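Local structure of mannitol dehydrogenase (Helicobacter pylori, 3TWO) at residues 41-44 with 45-49; 326-329 with 330-334. The protein probably catalyses the zinc-dependent, NADP(H)-linked interconversion of cinnamyl alcohols and the corresponding aldehydes, as a member of the alcohol dehydrogenase family. All coordinates share one frame; numbering follows the deposited sequence.

Interaction 1: 41-44 with 45-49; sequences ICHS and DIHSA. With ZN (zinc ion), chain G; NDP (NADPH dihydro-nicotinamide-adenine-dinucleotide phosphate), chain F.
Cys-42 and Asp-45 form a capping box at the start of helix 43-49, where the helix meets zinc and NADPH. The Asp-45 carboxylate swings back beside its own backbone nitrogen (chi1 -64°), and OD2 accepts Cys-42 N at 3.0 Å from well above the carboxylate plane. Aspartate suits this place because its short acidic arm reaches an amide that the helix itself cannot serve. Cys-42 plays two parts: SG binds the zinc ion at 2.5 Å, with His-64 and Cys-160 as the other protein ligands, and also accepts the Ser-44 amide as the N-cap bond.

Packing is close along the cofactor. His-43 N, at the helix start, donates to NDP O2N at 3.0 Å in a nearly straight bond, where the helix end would probably add electrostatic stabilisation to the diphosphate. Ser-44 OG and NDP O2D share a hydrogen bond of 2.8 Å, small enough a side chain to let the ribose come close. Ser-44 O is gripped twice, by Ser-48 N and OG from opposite faces of its plane. Ile-46, a buried aliphatic chain, sets its CD1 methyl squarely over the His-43 ring, 4.0 Å from the centroid, while the ring's edge faces NDP O1A. His-43 ND1 in turn lies over the His-47 ring toward its rim, the planes at 34°.

No side of this buried turn opens to solvent, but Ile-41 meets Asp-45 more loosely, CG2 being 4.2 Å from OD2. Both nitrogens fix the His-47 ring's rotation: Glu-52 bonds ND1, and NE2 shares a 2.7 Å hydrogen bond with NDP O3D, either being the possible donor.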
ATOM      1  N   ILE B  41       7.965   9.583 -27.070  1.00 25.22           N
ATOM      2  CA  ILE B  41       6.603   9.914 -26.684  1.00 24.69           C
ATOM      3  C   ILE B  41       6.217   8.984 -25.545  1.00 25.24           C
ATOM      4  O   ILE B  41       6.237   7.783 -25.717  1.00 24.10           O
ATOM      5  CB  ILE B  41       5.641   9.679 -27.856  1.00 26.22           C
ATOM      6  CG1 ILE B  41       5.956  10.639 -29.013  1.00 24.58           C
ATOM      7  CG2 ILE B  41       4.146   9.710 -27.385  1.00 23.87           C
ATOM      8  CD1 ILE B  41       5.070  10.383 -30.193  1.00 24.07           C
ATOM      9  N   CYS B  42       5.870   9.549 -24.387  1.00 24.68           N
ATOM     10  CA  CYS B  42       5.454   8.763 -23.260  1.00 25.13           C
ATOM     11  C   CYS B  42       3.901   8.919 -23.175  1.00 25.03           C
ATOM     12  O   CYS B  42       3.378   9.947 -23.566  1.00 24.08           O
ATOM     13  CB  CYS B  42       6.124   9.394 -22.029  1.00 24.87           C
ATOM     14  SG  CYS B  42       5.536   8.701 -20.459  1.00 29.24           S
ATOM     15  N   HIS B  43       3.201   7.952 -22.608  1.00 23.35           N
ATOM     16  CA  HIS B  43       1.728   8.105 -22.413  1.00 24.09           C
ATOM     17  C   HIS B  43       1.364   9.258 -21.438  1.00 23.26           C
ATOM     18  O   HIS B  43       0.262   9.790 -21.496  1.00 22.95           O
ATOM     19  CB  HIS B  43       1.079   6.783 -21.955  1.00 22.02           C
ATOM     20  CG  HIS B  43      -0.346   6.589 -22.395  1.00 24.80           C
ATOM     21  ND1 HIS B  43      -1.377   7.445 -22.036  1.00 28.77           N
ATOM     22  CD2 HIS B  43      -0.933   5.566 -23.073  1.00 23.21           C
ATOM     23  CE1 HIS B  43      -2.522   6.998 -22.539  1.00 25.18           C
ATOM     24  NE2 HIS B  43      -2.282   5.849 -23.157  1.00 26.66           N
ATOM     25  N   SER B  44       2.290   9.626 -20.558  1.00 23.31           N
ATOM     26  CA  SER B  44       2.140  10.862 -19.750  1.00 23.31           C
ATOM     27  C   SER B  44       1.957  12.075 -20.634  1.00 23.34           C
ATOM     28  O   SER B  44       1.247  13.051 -20.243  1.00 24.23           O
ATOM     29  CB  SER B  44       3.394  11.103 -18.865  1.00 22.23           C
ATOM     30  OG  SER B  44       3.560   9.996 -17.994  1.00 25.18           O
ATOM     31  N   ASP B  45       2.596  12.060 -21.815  1.00 23.96           N
ATOM     32  CA  ASP B  45       2.440  13.181 -22.747  1.00 24.88           C
ATOM     33  C   ASP B  45       0.938  13.366 -23.126  1.00 25.50           C
ATOM     34  O   ASP B  45       0.407  14.493 -23.239  1.00 24.45           O
ATOM     35  CB  ASP B  45       3.272  12.956 -24.012  1.00 24.27           C
ATOM     36  CG  ASP B  45       4.793  12.913 -23.737  1.00 24.89           C
ATOM     37  OD1 ASP B  45       5.296  13.252 -22.642  1.00 23.75           O
ATOM     38  OD2 ASP B  45       5.524  12.538 -24.659  1.00 26.69           O
ATOM     39  N   ILE B  46       0.289  12.229 -23.350  1.00 24.75           N
ATOM     40  CA  ILE B  46      -1.076  12.197 -23.827  1.00 25.56           C
ATOM     41  C   ILE B  46      -2.031  12.571 -22.681  1.00 25.79           C
ATOM     42  O   ILE B  46      -2.961  13.381 -22.903  1.00 25.95           O
ATOM     43  CB  ILE B  46      -1.459  10.775 -24.291  1.00 25.59           C
ATOM     44  CG1 ILE B  46      -0.519  10.295 -25.396  1.00 27.72           C
ATOM     45  CG2 ILE B  46      -2.932  10.758 -24.762  1.00 27.98           C
ATOM     46  CD1 ILE B  46      -0.712   8.796 -25.755  1.00 27.62           C
ATOM     47  N   HIS B  47      -1.825  11.962 -21.496  1.00 23.10           N
ATOM     48  CA  HIS B  47      -2.610  12.291 -20.306  1.00 24.68           C
ATOM     49  C   HIS B  47      -2.537  13.828 -20.069  1.00 26.17           C
ATOM     50  O   HIS B  47      -3.585  14.475 -19.769  1.00 26.53           O
ATOM     51  CB  HIS B  47      -2.072  11.583 -19.054  1.00 23.87           C
ATOM     52  CG  HIS B  47      -2.214  10.073 -19.044  1.00 25.60           C
ATOM     53  ND1 HIS B  47      -3.420   9.425 -19.249  1.00 26.79           N
ATOM     54  CD2 HIS B  47      -1.307   9.086 -18.774  1.00 22.39           C
ATOM     55  CE1 HIS B  47      -3.252   8.106 -19.147  1.00 22.83           C
ATOM     56  NE2 HIS B  47      -1.991   7.881 -18.808  1.00 24.47           N
ATOM     57  N   SER B  48      -1.343  14.425 -20.254  1.00 24.94           N
ATOM     58  CA  SER B  48      -1.218  15.866 -19.972  1.00 26.72           C
ATOM     59  C   SER B  48      -1.865  16.658 -21.079  1.00 27.57           C
ATOM     60  O   SER B  48      -2.710  17.554 -20.798  1.00 27.58           O
ATOM     61  CB  SER B  48       0.229  16.340 -19.787  1.00 26.78           C
ATOM     62  OG  SER B  48       0.949  15.443 -18.958  1.00 27.56           O
ATOM     63  N   ALA B  49      -1.532  16.301 -22.320  1.00 26.28           N
ATOM     64  CA  ALA B  49      -2.073  17.005 -23.514  1.00 26.29           C
ATOM     65  C   ALA B  49      -3.587  17.078 -23.488  1.00 27.99           C
ATOM     66  O   ALA B  49      -4.191  18.101 -23.914  1.00 28.05           O
ATOM     67  CB  ALA B  49      -1.614  16.334 -24.806  1.00 26.52           C
TER
HETATM   68 ZN    ZN G 349       6.956   9.886 -18.776  1.00 67.89          ZN
HETATM   69  PA  NDP F 602       1.851   3.142 -23.319  1.00 22.95           P
HETATM   70  O1A NDP F 602       0.477   3.114 -23.845  1.00 23.98           O
HETATM   71  O2A NDP F 602       3.124   2.533 -24.019  1.00 22.23           O
HETATM   72  O5B NDP F 602       1.654   1.646 -22.701  1.00 18.73           O
HETATM   73  C5B NDP F 602       0.414   1.248 -21.906  1.00 22.07           C
HETATM   74  C4B NDP F 602       0.219  -0.255 -22.071  1.00 24.96           C
HETATM   75  O4B NDP F 602      -0.784  -0.882 -21.169  1.00 25.16           O
HETATM   76  C3B NDP F 602      -0.218  -0.542 -23.525  1.00 23.70           C
HETATM   77  O3B NDP F 602       0.610  -1.660 -24.025  1.00 23.91           O
HETATM   78  C2B NDP F 602      -1.699  -0.976 -23.351  1.00 22.89           C
HETATM   79  O2B NDP F 602      -1.971  -1.919 -24.404  1.00 25.27           O
HETATM   80  C1B NDP F 602      -1.656  -1.748 -22.011  1.00 23.88           C
HETATM   81  N9A NDP F 602      -2.924  -1.678 -21.249  1.00 24.84           N
HETATM   82  C8A NDP F 602      -3.793  -0.641 -21.268  1.00 22.01           C
HETATM   83  N7A NDP F 602      -4.762  -0.938 -20.416  1.00 25.59           N
HETATM   84  C5A NDP F 602      -4.516  -2.126 -19.871  1.00 21.63           C
HETATM   85  C6A NDP F 602      -5.178  -2.905 -18.940  1.00 24.86           C
HETATM   86  N6A NDP F 602      -6.368  -2.535 -18.353  1.00 25.24           N
HETATM   87  N1A NDP F 602      -4.621  -4.073 -18.641  1.00 23.55           N
HETATM   88  C2A NDP F 602      -3.482  -4.489 -19.149  1.00 24.21           C
HETATM   89  N3A NDP F 602      -2.824  -3.766 -20.023  1.00 24.17           N
HETATM   90  C4A NDP F 602      -3.343  -2.585 -20.402  1.00 22.90           C
HETATM   91  O3  NDP F 602       2.067   3.722 -21.867  1.00 23.21           O
HETATM   92  PN  NDP F 602       3.405   4.050 -21.208  1.00 23.94           P
HETATM   93  O1N NDP F 602       4.201   2.834 -20.925  1.00 25.77           O
HETATM   94  O2N NDP F 602       4.183   5.242 -21.825  1.00 24.60           O
HETATM   95  O5D NDP F 602       2.896   4.646 -19.843  1.00 21.35           O
HETATM   96  C5D NDP F 602       1.901   3.831 -19.053  1.00 17.90           C
HETATM   97  C4D NDP F 602       1.329   4.682 -17.842  1.00 18.11           C
HETATM   98  O4D NDP F 602       2.512   4.964 -17.071  1.00 19.25           O
HETATM   99  C3D NDP F 602       0.687   6.048 -18.210  1.00 19.29           C
HETATM  100  O3D NDP F 602      -0.470   6.254 -17.353  1.00 20.85           O
HETATM  101  C2D NDP F 602       1.854   7.021 -17.922  1.00 20.46           C
HETATM  102  O2D NDP F 602       1.367   8.270 -17.574  1.00 20.71           O
HETATM  103  C1D NDP F 602       2.458   6.357 -16.662  1.00 21.96           C
HETATM  104  N1N NDP F 602       3.831   6.845 -16.299  1.00 23.42           N
HETATM  105  C2N NDP F 602       4.117   7.062 -14.933  1.00 26.26           C
HETATM  106  C3N NDP F 602       5.366   7.510 -14.536  1.00 25.22           C
HETATM  107  C7N NDP F 602       5.663   7.648 -13.045  1.00 26.91           C
HETATM  108  O7N NDP F 602       4.998   7.020 -12.205  1.00 25.37           O
HETATM  109  N7N NDP F 602       6.811   8.253 -12.762  1.00 21.73           N
HETATM  110  C4N NDP F 602       6.346   7.791 -15.517  1.00 27.05           C
HETATM  111  C5N NDP F 602       6.088   7.541 -16.896  1.00 22.11           C
HETATM  112  C6N NDP F 602       4.848   7.087 -17.295  1.00 20.61           C
HETATM  113  P2B NDP F 602      -3.300  -1.928 -25.228  1.00 24.32           P
HETATM  114  O1X NDP F 602      -2.795  -1.988 -26.787  1.00 23.87           O
HETATM  115  O2X NDP F 602      -4.171  -3.012 -24.763  1.00 23.96           O
HETATM  116  O3X NDP F 602      -3.979  -0.501 -25.053  1.00 26.69           O

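Interaction 2: 326-329 with 330-334; sequences AYHN and LTHGK. With NDP (NADPH dihydro-nicotinamide-adenine-dinucleotide phosphate), chain F.
Two imidazoles four residues apart, those of His-328 and His-332, lie nearly flat on each other while Lys-334 meets the edge of the first. The rings form an offset stack with planes at 17°. With CG opposite its backbone nitrogen (chi1 172°), the His-328 ring is turned toward the segment that follows, where His-332 lies over one face. Lys-334 then extends its chain to bring NZ to NE2 of His-328 at 2.8 Å, in the ring plane. As acceptor, that NE2 bears no proton, and the ammonium nearby would probably keep the ring neutral. Both His-328 and Lys-334 also touch a crystal neighbour, so the lattice may influence this partly exposed arrangement.

His-332 serves twice, since its ND1 donates to His-328 O at 2.8 Å, almost within its own ring plane. The same carbonyl accepts Thr-331 N, from well above the carbonyl plane. All this occurs where helix 323-331, the crossover of a beta-alpha-beta unit between parallel strands 315-318 and 338-342, gives way to loop. Gly-333 takes a positive phi of 63°, readily adopted without a side chain, and the chain turns back so that Lys-334 N donates to Asn-329 O at 2.9 Å. Asn-329 rests OD1 3.6 Å from Lys-334 CB, and its ND2 bonds Tyr-339 OH on the returning strand. Leu-330, a buried aliphatic chain suited to packing on Ile-46 and Tyr-339, places CD2 3.6 Å from the diphosphate oxygen O1A of NDP. Gly-333 CA approaches O1X of the 2'-phosphate to 3.3 Å.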
ATOM      1  N   ALA B 326       0.425   8.819 -33.713  1.00 25.05           N
ATOM      2  CA  ALA B 326       0.991   8.065 -32.567  1.00 24.50           C
ATOM      3  C   ALA B 326       0.009   8.049 -31.357  1.00 25.83           C
ATOM      4  O   ALA B 326      -0.250   6.980 -30.790  1.00 26.73           O
ATOM      5  CB  ALA B 326       2.346   8.627 -32.143  1.00 21.68           C
ATOM      6  N   TYR B 327      -0.520   9.226 -30.979  1.00 24.70           N
ATOM      7  CA  TYR B 327      -1.434   9.353 -29.825  1.00 24.97           C
ATOM      8  C   TYR B 327      -2.729   8.542 -30.091  1.00 25.23           C
ATOM      9  O   TYR B 327      -3.225   7.852 -29.225  1.00 26.17           O
ATOM     10  CB  TYR B 327      -1.821  10.827 -29.618  1.00 24.15           C
ATOM     11  CG  TYR B 327      -0.849  11.707 -28.838  1.00 25.69           C
ATOM     12  CD1 TYR B 327       0.535  11.467 -28.852  1.00 24.16           C
ATOM     13  CD2 TYR B 327      -1.343  12.770 -28.041  1.00 26.92           C
ATOM     14  CE1 TYR B 327       1.409  12.271 -28.113  1.00 26.38           C
ATOM     15  CE2 TYR B 327      -0.476  13.586 -27.302  1.00 28.14           C
ATOM     16  CZ  TYR B 327       0.890  13.342 -27.376  1.00 26.57           C
ATOM     17  OH  TYR B 327       1.729  14.118 -26.661  1.00 26.75           O
ATOM     18  N   HIS B 328      -3.270   8.632 -31.288  1.00 25.70           N
ATOM     19  CA  HIS B 328      -4.405   7.779 -31.628  1.00 27.30           C
ATOM     20  C   HIS B 328      -4.063   6.294 -31.355  1.00 26.97           C
ATOM     21  O   HIS B 328      -4.789   5.586 -30.650  1.00 27.27           O
ATOM     22  CB  HIS B 328      -4.791   7.913 -33.113  1.00 27.65           C
ATOM     23  CG  HIS B 328      -5.819   6.909 -33.532  1.00 28.37           C
ATOM     24  ND1 HIS B 328      -7.158   7.070 -33.242  1.00 31.45           N
ATOM     25  CD2 HIS B 328      -5.709   5.696 -34.132  1.00 28.33           C
ATOM     26  CE1 HIS B 328      -7.837   6.017 -33.672  1.00 31.99           C
ATOM     27  NE2 HIS B 328      -6.985   5.173 -34.227  1.00 30.87           N
ATOM     28  N   ASN B 329      -2.937   5.845 -31.908  1.00 27.33           N
ATOM     29  CA  ASN B 329      -2.546   4.438 -31.821  1.00 26.43           C
ATOM     30  C   ASN B 329      -2.385   4.025 -30.391  1.00 25.65           C
ATOM     31  O   ASN B 329      -2.855   2.962 -29.997  1.00 25.09           O
ATOM     32  CB  ASN B 329      -1.264   4.235 -32.579  1.00 26.69           C
ATOM     33  CG  ASN B 329      -1.505   4.150 -34.065  1.00 27.22           C
ATOM     34  OD1 ASN B 329      -2.642   4.050 -34.490  1.00 22.74           O
ATOM     35  ND2 ASN B 329      -0.435   4.125 -34.857  1.00 24.93           N
ATOM     36  N   LEU B 330      -1.796   4.922 -29.595  1.00 25.26           N
ATOM     37  CA  LEU B 330      -1.546   4.667 -28.182  1.00 24.34           C
ATOM     38  C   LEU B 330      -2.818   4.622 -27.348  1.00 25.00           C
ATOM     39  O   LEU B 330      -2.834   4.068 -26.250  1.00 24.90           O
ATOM     40  CB  LEU B 330      -0.551   5.712 -27.622  1.00 24.45           C
ATOM     41  CG  LEU B 330       0.942   5.451 -27.962  1.00 23.44           C
ATOM     42  CD1 LEU B 330       1.775   6.749 -27.810  1.00 21.28           C
ATOM     43  CD2 LEU B 330       1.577   4.203 -27.121  1.00 18.91           C
ATOM     44  N   THR B 331      -3.887   5.236 -27.842  1.00 26.35           N
ATOM     45  CA  THR B 331      -5.154   5.259 -27.073  1.00 26.79           C
ATOM     46  C   THR B 331      -6.199   4.336 -27.702  1.00 27.96           C
ATOM     47  O   THR B 331      -7.322   4.291 -27.231  1.00 27.78           O
ATOM     48  CB  THR B 331      -5.719   6.692 -26.970  1.00 25.38           C
ATOM     49  OG1 THR B 331      -5.711   7.315 -28.269  1.00 28.94           O
ATOM     50  CG2 THR B 331      -4.879   7.480 -26.060  1.00 26.24           C
ATOM     51  N   HIS B 332      -5.853   3.627 -28.785  1.00 27.88           N
ATOM     52  CA  HIS B 332      -6.832   2.741 -29.388  1.00 29.97           C
ATOM     53  C   HIS B 332      -6.284   1.352 -29.604  1.00 30.44           C
ATOM     54  O   HIS B 332      -6.688   0.671 -30.526  1.00 31.52           O
ATOM     55  CB  HIS B 332      -7.388   3.325 -30.666  1.00 29.62           C
ATOM     56  CG  HIS B 332      -8.180   4.573 -30.429  1.00 34.22           C
ATOM     57  ND1 HIS B 332      -7.580   5.779 -30.113  1.00 29.70           N
ATOM     58  CD2 HIS B 332      -9.521   4.807 -30.448  1.00 32.76           C
ATOM     59  CE1 HIS B 332      -8.518   6.700 -29.934  1.00 31.35           C
ATOM     60  NE2 HIS B 332      -9.699   6.147 -30.161  1.00 32.41           N
ATOM     61  N   GLY B 333      -5.353   0.946 -28.745  1.00 29.90           N
ATOM     62  CA  GLY B 333      -4.819  -0.391 -28.782  1.00 28.82           C
ATOM     63  C   GLY B 333      -4.084  -0.741 -30.038  1.00 28.91           C
ATOM     64  O   GLY B 333      -4.071  -1.898 -30.380  1.00 28.01           O
ATOM     65  N   LYS B 334      -3.443   0.237 -30.697  1.00 27.83           N
ATOM     66  CA  LYS B 334      -2.755  -0.054 -31.954  1.00 29.25           C
ATOM     67  C   LYS B 334      -1.240   0.124 -31.864  1.00 29.36           C
ATOM     68  O   LYS B 334      -0.592  -0.028 -32.852  1.00 30.60           O
ATOM     69  CB  LYS B 334      -3.325   0.787 -33.168  1.00 29.42           C
ATOM     70  CG  LYS B 334      -4.831   0.498 -33.521  1.00 29.75           C
ATOM     71  CD  LYS B 334      -5.422   1.711 -34.272  1.00 31.88           C
ATOM     72  CE  LYS B 334      -6.985   1.709 -34.380  1.00 32.26           C
ATOM     73  NZ  LYS B 334      -7.428   2.736 -35.425  1.00 31.06           N
TER
HETATM   74  PA  NDP F 602       1.851   3.142 -23.319  1.00 22.95           P
HETATM   75  O1A NDP F 602       0.477   3.114 -23.845  1.00 23.98           O
HETATM   76  O2A NDP F 602       3.124   2.533 -24.019  1.00 22.23           O
HETATM   77  O5B NDP F 602       1.654   1.646 -22.701  1.00 18.73           O
HETATM   78  C5B NDP F 602       0.414   1.248 -21.906  1.00 22.07           C
HETATM   79  C4B NDP F 602       0.219  -0.255 -22.071  1.00 24.96           C
HETATM   80  O4B NDP F 602      -0.784  -0.882 -21.169  1.00 25.16           O
HETATM   81  C3B NDP F 602      -0.218  -0.542 -23.525  1.00 23.70           C
HETATM   82  O3B NDP F 602       0.610  -1.660 -24.025  1.00 23.91           O
HETATM   83  C2B NDP F 602      -1.699  -0.976 -23.351  1.00 22.89           C
HETATM   84  O2B NDP F 602      -1.971  -1.919 -24.404  1.00 25.27           O
HETATM   85  C1B NDP F 602      -1.656  -1.748 -22.011  1.00 23.88           C
HETATM   86  N9A NDP F 602      -2.924  -1.678 -21.249  1.00 24.84           N
HETATM   87  C8A NDP F 602      -3.793  -0.641 -21.268  1.00 22.01           C
HETATM   88  N7A NDP F 602      -4.762  -0.938 -20.416  1.00 25.59           N
HETATM   89  C5A NDP F 602      -4.516  -2.126 -19.871  1.00 21.63           C
HETATM   90  C6A NDP F 602      -5.178  -2.905 -18.940  1.00 24.86           C
HETATM   91  N6A NDP F 602      -6.368  -2.535 -18.353  1.00 25.24           N
HETATM   92  N1A NDP F 602      -4.621  -4.073 -18.641  1.00 23.55           N
HETATM   93  C2A NDP F 602      -3.482  -4.489 -19.149  1.00 24.21           C
HETATM   94  N3A NDP F 602      -2.824  -3.766 -20.023  1.00 24.17           N
HETATM   95  C4A NDP F 602      -3.343  -2.585 -20.402  1.00 22.90           C
HETATM   96  O3  NDP F 602       2.067   3.722 -21.867  1.00 23.21           O
HETATM   97  PN  NDP F 602       3.405   4.050 -21.208  1.00 23.94           P
HETATM   98  O1N NDP F 602       4.201   2.834 -20.925  1.00 25.77           O
HETATM   99  O2N NDP F 602       4.183   5.242 -21.825  1.00 24.60           O
HETATM  100  O5D NDP F 602       2.896   4.646 -19.843  1.00 21.35           O
HETATM  101  C5D NDP F 602       1.901   3.831 -19.053  1.00 17.90           C
HETATM  102  C4D NDP F 602       1.329   4.682 -17.842  1.00 18.11           C
HETATM  103  O4D NDP F 602       2.512   4.964 -17.071  1.00 19.25           O
HETATM  104  C3D NDP F 602       0.687   6.048 -18.210  1.00 19.29           C
HETATM  105  O3D NDP F 602      -0.470   6.254 -17.353  1.00 20.85           O
HETATM  106  C2D NDP F 602       1.854   7.021 -17.922  1.00 20.46           C
HETATM  107  O2D NDP F 602       1.367   8.270 -17.574  1.00 20.71           O
HETATM  108  C1D NDP F 602       2.458   6.357 -16.662  1.00 21.96           C
HETATM  109  N1N NDP F 602       3.831   6.845 -16.299  1.00 23.42           N
HETATM  110  C2N NDP F 602       4.117   7.062 -14.933  1.00 26.26           C
HETATM  111  C3N NDP F 602       5.366   7.510 -14.536  1.00 25.22           C
HETATM  112  C7N NDP F 602       5.663   7.648 -13.045  1.00 26.91           C
HETATM  113  O7N NDP F 602       4.998   7.020 -12.205  1.00 25.37           O
HETATM  114  N7N NDP F 602       6.811   8.253 -12.762  1.00 21.73           N
HETATM  115  C4N NDP F 602       6.346   7.791 -15.517  1.00 27.05           C
HETATM  116  C5N NDP F 602       6.088   7.541 -16.896  1.00 22.11           C
HETATM  117  C6N NDP F 602       4.848   7.087 -17.295  1.00 20.61           C
HETATM  118  P2B NDP F 602      -3.300  -1.928 -25.228  1.00 24.32           P
HETATM  119  O1X NDP F 602      -2.795  -1.988 -26.787  1.00 23.87           O
HETATM  120  O2X NDP F 602      -4.171  -3.012 -24.763  1.00 23.96           O
HETATM  121  O3X NDP F 602      -3.979  -0.501 -25.053  1.00 26.69           O

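Overall arrangement
From the N terminus, strand 31-40 leads into interaction 1 at the start of helix 43-49, and only after the rest of the catalytic domain's first part and the nucleotide-binding region does the chain return to interaction 2 on helix 323-331. Each is a local turn of continuous chain, so neither closes a long loop; they follow in series and neither nest nor cross. In space their centres are about 12 Å apart and the two helices pack together: Asp-45 CB is 3.3 Å from Tyr-327 OH, and Ile-46 CD1 is 3.6 Å from Leu-330 CB. Strand 338-342, following interaction 2, pairs antiparallel with strand 31-40, and both contacts line the same NADPH.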